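Local coordinates for protein malate synthase (Haloferax volcanii, PDB 3OYZ) that catalyses the magnesium-dependent Claisen condensation of acetyl-CoA with glyoxylate and the hydrolysis of malyl-CoA to malate in the glyoxylate cycle, at residues E135-V140 with L151-I156; I139-H144 with L180-L185. All blocks are in the same frame, centred on the assembly; numbering follows the deposited sequence.

Overall arrangement
Both contacts start from helix 127-143, and their centres lie about 4 Å apart. Interaction 1 sets Phe137 against strand 152-157. Interaction 2 ties Glu141, one turn further along, to Arg182 just ahead of strand 183-188, the next strand of the parallel barrel sheet. Arg182 links the two: NH1 reaches Leu151 O at 2.8 Å, and the guanidinium packs on Phe137. Met153 O and Phe184 N, 2.8 Å apart, probably form a hydrogen bond between the strands. Neither contact lines the pyruvate pocket or binds magnesium. The side chain of Met153 is about 12 Å from that of Glu158, a magnesium ligand, and the side chain of Phe137 is about 10 Å from that of glyoxylate-binding Arg84.

Interaction 1: residues E135-V140 with L151-I156; sequences EFFTIV and LAMSVI
The ring of Phe137 has Met153 CB over one face and Leu151 CB at its edge, in the ring plane. Met153 CB stands 4.0 Å from the centroid of the Phe137 ring, a CH-pi contact displaced toward the rim. The Met153 chain then runs across the ring, with CG 3.6 Å from Phe137 CE2. Its sulfur follows in an oblique Met-aromatic contact, SD lying 4.5 Å from the Phe137 centroid. Met153 has CG anti to its backbone N (chi1 -180°), which carries the chain across the ring before it bends at SD. The two side chains cross at about a right angle. At the other end of the contact, Phe137 CD1 meets Leu151 CB at 3.8 Å. Two carbonyls also approach the ring obliquely; Ala152 O is the nearer, 3.3 Å from Phe137 CE1. Val140, on the same side of the helix, adds a looser touch, CG1 to Leu151 CD1 at 4.2 Å. Phe119 and Ile121 of strand 118-121 also pack on Phe137. All the touching residues are buried. This is the helix-on-sheet core of a beta-alpha-beta unit, made of strand 118-121, helix 127-143 and strand 152-157, in the TIM barrel.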
ATOM      1  N   GLU A 135      19.333 -23.207   1.745  1.00 30.60           N
ATOM      2  CA  GLU A 135      20.265 -24.238   2.189  1.00 32.49           C
ATOM      3  C   GLU A 135      20.125 -25.530   1.313  1.00 31.27           C
ATOM      4  O   GLU A 135      21.136 -26.108   1.006  1.00 30.18           O
ATOM      5  CB  GLU A 135      20.022 -24.554   3.641  1.00 30.27           C
ATOM      6  CG  GLU A 135      20.854 -25.726   4.157  1.00 37.61           C
ATOM      7  CD  GLU A 135      22.364 -25.518   4.051  1.00 41.10           C
ATOM      8  OE1 GLU A 135      22.924 -24.437   3.796  1.00 50.58           O
ATOM      9  OE2 GLU A 135      23.036 -26.517   4.350  1.00 50.80           O
ATOM     10  N   PHE A 136      18.923 -25.941   0.972  1.00 29.89           N
ATOM     11  CA  PHE A 136      18.749 -27.050   0.015  1.00 33.48           C
ATOM     12  C   PHE A 136      19.375 -26.800  -1.345  1.00 33.84           C
ATOM     13  O   PHE A 136      19.993 -27.705  -1.910  1.00 34.96           O
ATOM     14  CB  PHE A 136      17.281 -27.415  -0.103  1.00 33.78           C
ATOM     15  CG  PHE A 136      16.754 -28.066   1.127  1.00 36.75           C
ATOM     16  CD1 PHE A 136      17.441 -29.140   1.691  1.00 42.50           C
ATOM     17  CD2 PHE A 136      15.529 -27.696   1.672  1.00 36.60           C
ATOM     18  CE1 PHE A 136      16.897 -29.829   2.792  1.00 45.38           C
ATOM     19  CE2 PHE A 136      14.986 -28.368   2.795  1.00 40.97           C
ATOM     20  CZ  PHE A 136      15.691 -29.418   3.351  1.00 41.26           C
ATOM     21  N   PHE A 137      19.292 -25.581  -1.877  1.00 29.20           N
ATOM     22  CA  PHE A 137      19.957 -25.272  -3.132  1.00 32.20           C
ATOM     23  C   PHE A 137      21.461 -25.483  -2.960  1.00 33.37           C
ATOM     24  O   PHE A 137      22.149 -26.064  -3.856  1.00 32.12           O
ATOM     25  CB  PHE A 137      19.755 -23.798  -3.591  1.00 30.29           C
ATOM     26  CG  PHE A 137      18.492 -23.512  -4.300  1.00 30.51           C
ATOM     27  CD1 PHE A 137      18.494 -23.310  -5.689  1.00 30.90           C
ATOM     28  CD2 PHE A 137      17.285 -23.472  -3.604  1.00 33.04           C
ATOM     29  CE1 PHE A 137      17.302 -23.062  -6.322  1.00 30.37           C
ATOM     30  CE2 PHE A 137      16.096 -23.229  -4.212  1.00 33.46           C
ATOM     31  CZ  PHE A 137      16.095 -22.993  -5.606  1.00 31.74           C
ATOM     32  N   THR A 138      22.027 -24.955  -1.866  1.00 29.43           N
ATOM     33  CA  THR A 138      23.452 -25.104  -1.620  1.00 29.74           C
ATOM     34  C   THR A 138      23.839 -26.612  -1.528  1.00 31.56           C
ATOM     35  O   THR A 138      24.876 -27.035  -2.058  1.00 33.66           O
ATOM     36  CB  THR A 138      23.829 -24.340  -0.320  1.00 30.66           C
ATOM     37  OG1 THR A 138      23.541 -22.954  -0.565  1.00 32.01           O
ATOM     38  CG2 THR A 138      25.340 -24.458  -0.094  1.00 30.74           C
ATOM     39  N   ILE A 139      23.081 -27.362  -0.761  1.00 29.92           N
ATOM     40  CA  ILE A 139      23.376 -28.822  -0.674  1.00 34.41           C
ATOM     41  C   ILE A 139      23.326 -29.515  -2.058  1.00 35.28           C
ATOM     42  O   ILE A 139      24.275 -30.230  -2.378  1.00 36.20           O
ATOM     43  CB  ILE A 139      22.454 -29.481   0.331  1.00 34.58           C
ATOM     44  CG1 ILE A 139      22.962 -29.136   1.765  1.00 34.47           C
ATOM     45  CG2 ILE A 139      22.427 -31.031   0.171  1.00 34.87           C
ATOM     46  CD1 ILE A 139      21.856 -29.361   2.796  1.00 35.43           C
ATOM     47  N   VAL A 140      22.267 -29.318  -2.836  1.00 34.51           N
ATOM     48  CA  VAL A 140      22.169 -29.821  -4.220  1.00 35.95           C
ATOM     49  C   VAL A 140      23.366 -29.489  -5.065  1.00 37.30           C
ATOM     50  O   VAL A 140      23.946 -30.421  -5.676  1.00 38.70           O
ATOM     51  CB  VAL A 140      20.868 -29.328  -4.890  1.00 36.18           C
ATOM     52  CG1 VAL A 140      20.955 -29.532  -6.391  1.00 37.65           C
ATOM     53  CG2 VAL A 140      19.679 -29.968  -4.224  1.00 34.71           C
ATOM     54  N   LEU A 151      22.616 -22.272  -9.341  1.00 34.63           N
ATOM     55  CA  LEU A 151      21.169 -22.370  -9.535  1.00 32.82           C
ATOM     56  C   LEU A 151      20.428 -21.154  -8.907  1.00 36.33           C
ATOM     57  O   LEU A 151      20.501 -20.971  -7.670  1.00 30.94           O
ATOM     58  CB  LEU A 151      20.675 -23.610  -8.805  1.00 32.81           C
ATOM     59  CG  LEU A 151      21.191 -24.878  -9.526  1.00 37.31           C
ATOM     60  CD1 LEU A 151      20.695 -25.953  -8.634  1.00 33.61           C
ATOM     61  CD2 LEU A 151      20.488 -24.993 -10.896  1.00 37.98           C
ATOM     62  N   ALA A 152      19.763 -20.367  -9.752  1.00 34.25           N
ATOM     63  CA  ALA A 152      18.947 -19.215  -9.350  1.00 31.95           C
ATOM     64  C   ALA A 152      17.786 -19.726  -8.506  1.00 31.25           C
ATOM     65  O   ALA A 152      17.285 -20.822  -8.734  1.00 31.63           O
ATOM     66  CB  ALA A 152      18.465 -18.416 -10.620  1.00 30.06           C
ATOM     67  N   MET A 153      17.402 -19.011  -7.445  1.00 31.23           N
ATOM     68  CA  MET A 153      16.155 -19.331  -6.758  1.00 29.73           C
ATOM     69  C   MET A 153      15.146 -18.226  -7.038  1.00 29.74           C
ATOM     70  O   MET A 153      15.451 -17.042  -6.865  1.00 31.20           O
ATOM     71  CB  MET A 153      16.417 -19.366  -5.229  1.00 31.11           C
ATOM     72  CG  MET A 153      15.157 -19.709  -4.325  1.00 29.79           C
ATOM     73  SD  MET A 153      15.866 -19.734  -2.600  1.00 37.68           S
ATOM     74  CE  MET A 153      14.477 -19.125  -1.652  1.00 34.46           C
ATOM     75  N   SER A 154      13.901 -18.587  -7.299  1.00 27.91           N
ATOM     76  CA  SER A 154      12.862 -17.595  -7.503  1.00 29.13           C
ATOM     77  C   SER A 154      11.823 -18.003  -6.488  1.00 31.30           C
ATOM     78  O   SER A 154      11.678 -19.222  -6.231  1.00 31.14           O
ATOM     79  CB  SER A 154      12.283 -17.596  -8.942  1.00 27.41           C
ATOM     80  OG  SER A 154      13.327 -17.070  -9.769  1.00 30.07           O
ATOM     81  N   VAL A 155      11.055 -17.053  -5.941  1.00 29.74           N
ATOM     82  CA  VAL A 155      10.078 -17.507  -4.970  1.00 28.24           C
ATOM     83  C   VAL A 155       8.732 -16.992  -5.399  1.00 28.50           C
ATOM     84  O   VAL A 155       8.595 -15.908  -5.966  1.00 31.11           O
ATOM     85  CB  VAL A 155      10.350 -17.040  -3.503  1.00 28.14           C
ATOM     86  CG1 VAL A 155      11.728 -17.519  -3.082  1.00 28.33           C
ATOM     87  CG2 VAL A 155      10.401 -15.475  -3.478  1.00 30.21           C
ATOM     88  N   ILE A 156       7.675 -17.714  -5.038  1.00 29.24           N
ATOM     89  CA  ILE A 156       6.341 -17.206  -5.231  1.00 28.51           C
ATOM     90  C   ILE A 156       5.860 -16.519  -3.912  1.00 29.91           C
ATOM     91  O   ILE A 156       5.941 -17.150  -2.867  1.00 29.04           O
ATOM     92  CB  ILE A 156       5.346 -18.372  -5.425  1.00 29.47           C
ATOM     93  CG1 ILE A 156       5.689 -19.240  -6.665  1.00 27.79           C
ATOM     94  CG2 ILE A 156       3.960 -17.733  -5.754  1.00 28.15           C
ATOM     95  CD1 ILE A 156       6.042 -18.521  -7.903  1.00 31.88           C
TER

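Interaction 2: residues I139-H144 with L180-L185; sequences IVEHEH and LERLFL. With K (potassium ion), chain E.
Glu141 sets its carboxylate against the end of the Arg182 guanidinium, and the two side chains approach from opposite directions. This bidentate, end-on salt bridge ties the C-terminal part of helix 127-143 to the 3-10 turn before strand 183-188 of the TIM barrel, two strands on from strand 118-121, which precedes the helix. Arg182 NH1 donates to Glu141 OE2 at 2.8 Å, and Arg182 NH2 donates to Glu141 OE1 at 2.9 Å. Both bonds are nearly straight, at 162-163°. The oxygens lie close to the guanidinium plane, but the carboxylate is turned, with the two planes 50° apart. Each oxygen is therefore met from above the carboxylate plane. Glu141 is extended beyond CG (chi2 164°), which lets it span from the helix to the arginine. Both of its oxygens have a second donor: Gly149 N for OE1 and Leu151 N for OE2. Arg182 also has a salt bridge from NE to Asp134 and a hydrogen bond from NH2 to Thr138 OG1. Were Glu141 an alanine, Arg182 would probably lose one of its two carboxylate partners, and the amides of Gly149 and Leu151 their acceptor. Next to Arg182, Glu181 turns to a potassium ion, OE1 at 2.7 Å and OE2 at 3.1 Å from it; carbonyls of Met173, Lys175 and Asn178 bind it too. Two carboxylates, Glu141 and Asp134, probably more than match the buried guanidinium charge, while the paired bonds limit rotation of both groups.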
ATOM      1  N   ILE A 139      23.081 -27.362  -0.761  1.00 29.92           N
ATOM      2  CA  ILE A 139      23.376 -28.822  -0.674  1.00 34.41           C
ATOM      3  C   ILE A 139      23.326 -29.515  -2.058  1.00 35.28           C
ATOM      4  O   ILE A 139      24.275 -30.230  -2.378  1.00 36.20           O
ATOM      5  CB  ILE A 139      22.454 -29.481   0.331  1.00 34.58           C
ATOM      6  CG1 ILE A 139      22.962 -29.136   1.765  1.00 34.47           C
ATOM      7  CG2 ILE A 139      22.427 -31.031   0.171  1.00 34.87           C
ATOM      8  CD1 ILE A 139      21.856 -29.361   2.796  1.00 35.43           C
ATOM      9  N   VAL A 140      22.267 -29.318  -2.836  1.00 34.51           N
ATOM     10  CA  VAL A 140      22.169 -29.821  -4.220  1.00 35.95           C
ATOM     11  C   VAL A 140      23.366 -29.489  -5.065  1.00 37.30           C
ATOM     12  O   VAL A 140      23.946 -30.421  -5.676  1.00 38.70           O
ATOM     13  CB  VAL A 140      20.868 -29.328  -4.890  1.00 36.18           C
ATOM     14  CG1 VAL A 140      20.955 -29.532  -6.391  1.00 37.65           C
ATOM     15  CG2 VAL A 140      19.679 -29.968  -4.224  1.00 34.71           C
ATOM     16  N   GLU A 141      23.750 -28.211  -5.151  1.00 35.32           N
ATOM     17  CA  GLU A 141      24.989 -27.776  -5.782  1.00 35.97           C
ATOM     18  C   GLU A 141      26.238 -28.553  -5.392  1.00 38.41           C
ATOM     19  O   GLU A 141      27.024 -29.026  -6.245  1.00 37.64           O
ATOM     20  CB  GLU A 141      25.260 -26.260  -5.678  1.00 32.97           C
ATOM     21  CG  GLU A 141      24.163 -25.488  -6.436  1.00 35.03           C
ATOM     22  CD  GLU A 141      24.124 -23.987  -6.067  1.00 38.76           C
ATOM     23  OE1 GLU A 141      24.630 -23.592  -4.976  1.00 36.76           O
ATOM     24  OE2 GLU A 141      23.546 -23.205  -6.850  1.00 35.21           O
ATOM     25  N   HIS A 142      26.449 -28.646  -4.088  1.00 35.91           N
ATOM     26  CA  HIS A 142      27.638 -29.338  -3.608  1.00 39.60           C
ATOM     27  C   HIS A 142      27.546 -30.853  -3.897  1.00 39.39           C
ATOM     28  O   HIS A 142      28.543 -31.454  -4.261  1.00 40.92           O
ATOM     29  CB  HIS A 142      27.894 -29.077  -2.119  1.00 37.68           C
ATOM     30  CG  HIS A 142      28.554 -27.747  -1.871  1.00 42.48           C
ATOM     31  ND1 HIS A 142      29.908 -27.615  -1.659  1.00 45.09           N
ATOM     32  CD2 HIS A 142      28.063 -26.485  -1.948  1.00 41.88           C
ATOM     33  CE1 HIS A 142      30.209 -26.332  -1.523  1.00 47.45           C
ATOM     34  NE2 HIS A 142      29.104 -25.625  -1.710  1.00 43.18           N
ATOM     35  N   GLU A 143      26.390 -31.460  -3.742  1.00 38.59           N
ATOM     36  CA  GLU A 143      26.227 -32.896  -3.929  1.00 41.68           C
ATOM     37  C   GLU A 143      26.523 -33.233  -5.413  1.00 44.10           C
ATOM     38  O   GLU A 143      26.975 -34.338  -5.693  1.00 44.24           O
ATOM     39  CB  GLU A 143      24.826 -33.393  -3.577  1.00 41.41           C
ATOM     40  CG  GLU A 143      24.613 -33.482  -2.073  1.00 47.45           C
ATOM     41  CD  GLU A 143      25.637 -34.408  -1.400  1.00 58.25           C
ATOM     42  OE1 GLU A 143      25.721 -35.567  -1.880  1.00 53.88           O
ATOM     43  OE2 GLU A 143      26.361 -34.005  -0.445  1.00 50.76           O
ATOM     44  N   HIS A 144      26.393 -32.297  -6.347  1.00 43.08           N
ATOM     45  CA  HIS A 144      26.380 -32.677  -7.764  1.00 44.71           C
ATOM     46  C   HIS A 144      27.503 -31.942  -8.467  1.00 45.82           C
ATOM     47  O   HIS A 144      27.490 -31.859  -9.688  1.00 46.81           O
ATOM     48  CB  HIS A 144      25.039 -32.369  -8.440  1.00 42.88           C
ATOM     49  CG  HIS A 144      23.993 -33.395  -8.158  1.00 37.60           C
ATOM     50  ND1 HIS A 144      24.315 -34.709  -7.908  1.00 40.83           N
ATOM     51  CD2 HIS A 144      22.641 -33.331  -8.104  1.00 36.68           C
ATOM     52  CE1 HIS A 144      23.217 -35.402  -7.657  1.00 37.79           C
ATOM     53  NE2 HIS A 144      22.185 -34.592  -7.789  1.00 40.08           N
ATOM     54  N   LEU A 180      21.678 -16.491  -0.397  1.00 27.80           N
ATOM     55  CA  LEU A 180      20.461 -15.898  -0.951  1.00 28.12           C
ATOM     56  C   LEU A 180      20.784 -14.856  -1.980  1.00 27.35           C
ATOM     57  O   LEU A 180      19.866 -14.387  -2.602  1.00 28.82           O
ATOM     58  CB  LEU A 180      19.534 -15.278   0.151  1.00 28.69           C
ATOM     59  CG  LEU A 180      18.732 -16.372   0.891  1.00 29.95           C
ATOM     60  CD1 LEU A 180      18.217 -15.616   2.169  1.00 32.94           C
ATOM     61  CD2 LEU A 180      17.542 -16.851   0.042  1.00 28.46           C
ATOM     62  N   GLU A 181      22.047 -14.548  -2.276  1.00 27.10           N
ATOM     63  CA  GLU A 181      22.338 -13.781  -3.501  1.00 30.26           C
ATOM     64  C   GLU A 181      21.886 -14.548  -4.749  1.00 31.65           C
ATOM     65  O   GLU A 181      21.707 -13.926  -5.784  1.00 30.64           O
ATOM     66  CB  GLU A 181      23.868 -13.671  -3.710  1.00 32.65           C
ATOM     67  CG  GLU A 181      24.487 -12.802  -2.711  1.00 41.51           C
ATOM     68  CD  GLU A 181      25.052 -13.559  -1.496  1.00 52.72           C
ATOM     69  OE1 GLU A 181      24.645 -14.701  -1.098  1.00 38.33           O
ATOM     70  OE2 GLU A 181      25.931 -12.880  -0.904  1.00 55.11           O
ATOM     71  N   ARG A 182      21.588 -15.841  -4.662  1.00 30.13           N
ATOM     72  CA  ARG A 182      20.999 -16.590  -5.830  1.00 30.04           C
ATOM     73  C   ARG A 182      19.556 -16.206  -6.212  1.00 31.58           C
ATOM     74  O   ARG A 182      19.024 -16.629  -7.264  1.00 29.27           O
ATOM     75  CB  ARG A 182      21.043 -18.113  -5.499  1.00 27.92           C
ATOM     76  CG  ARG A 182      20.001 -18.570  -4.398  1.00 29.70           C
ATOM     77  CD  ARG A 182      19.876 -20.042  -3.967  1.00 27.07           C
ATOM     78  NE  ARG A 182      21.100 -20.599  -3.387  1.00 27.86           N
ATOM     79  CZ  ARG A 182      22.041 -21.291  -4.024  1.00 38.11           C
ATOM     80  NH1 ARG A 182      21.984 -21.434  -5.336  1.00 30.44           N
ATOM     81  NH2 ARG A 182      23.065 -21.808  -3.370  1.00 32.26           N
ATOM     82  N   LEU A 183      18.895 -15.395  -5.366  1.00 29.90           N
ATOM     83  CA  LEU A 183      17.552 -14.955  -5.650  1.00 28.09           C
ATOM     84  C   LEU A 183      17.453 -14.212  -6.981  1.00 30.04           C
ATOM     85  O   LEU A 183      18.279 -13.347  -7.262  1.00 28.24           O
ATOM     86  CB  LEU A 183      16.969 -13.975  -4.599  1.00 28.64           C
ATOM     87  CG  LEU A 183      16.565 -14.765  -3.328  1.00 29.09           C
ATOM     88  CD1 LEU A 183      16.320 -13.759  -2.111  1.00 30.82           C
ATOM     89  CD2 LEU A 183      15.160 -15.438  -3.607  1.00 33.16           C
ATOM     90  N   PHE A 184      16.404 -14.567  -7.724  1.00 28.28           N
ATOM     91  CA  PHE A 184      16.211 -14.078  -9.106  1.00 32.27           C
ATOM     92  C   PHE A 184      14.832 -13.435  -9.187  1.00 28.48           C
ATOM     93  O   PHE A 184      14.758 -12.218  -9.187  1.00 32.84           O
ATOM     94  CB  PHE A 184      16.401 -15.226 -10.124  1.00 30.36           C
ATOM     95  CG  PHE A 184      16.151 -14.807 -11.565  1.00 34.37           C
ATOM     96  CD1 PHE A 184      16.433 -13.512 -11.985  1.00 35.33           C
ATOM     97  CD2 PHE A 184      15.593 -15.711 -12.485  1.00 35.95           C
ATOM     98  CE1 PHE A 184      16.149 -13.044 -13.298  1.00 33.48           C
ATOM     99  CE2 PHE A 184      15.306 -15.273 -13.815  1.00 35.43           C
ATOM    100  CZ  PHE A 184      15.581 -13.968 -14.209  1.00 32.98           C
ATOM    101  N   LEU A 185      13.751 -14.195  -9.247  1.00 28.36           N
ATOM    102  CA  LEU A 185      12.472 -13.520  -9.442  1.00 28.71           C
ATOM    103  C   LEU A 185      11.673 -13.581  -8.119  1.00 27.93           C
ATOM    104  O   LEU A 185      11.706 -14.592  -7.358  1.00 30.48           O
ATOM    105  CB  LEU A 185      11.566 -14.241 -10.477  1.00 29.21           C
ATOM    106  CG  LEU A 185      12.277 -14.500 -11.825  1.00 32.35           C
ATOM    107  CD1 LEU A 185      11.381 -15.379 -12.687  1.00 27.85           C
ATOM    108  CD2 LEU A 185      12.348 -13.138 -12.495  1.00 33.57           C
TER
HETATM  109  K     K E 601      24.600 -14.273   1.583  1.00 33.87           K
HETATM  110  O   HOH W   1      27.270 -14.047   1.168  1.00 51.23           O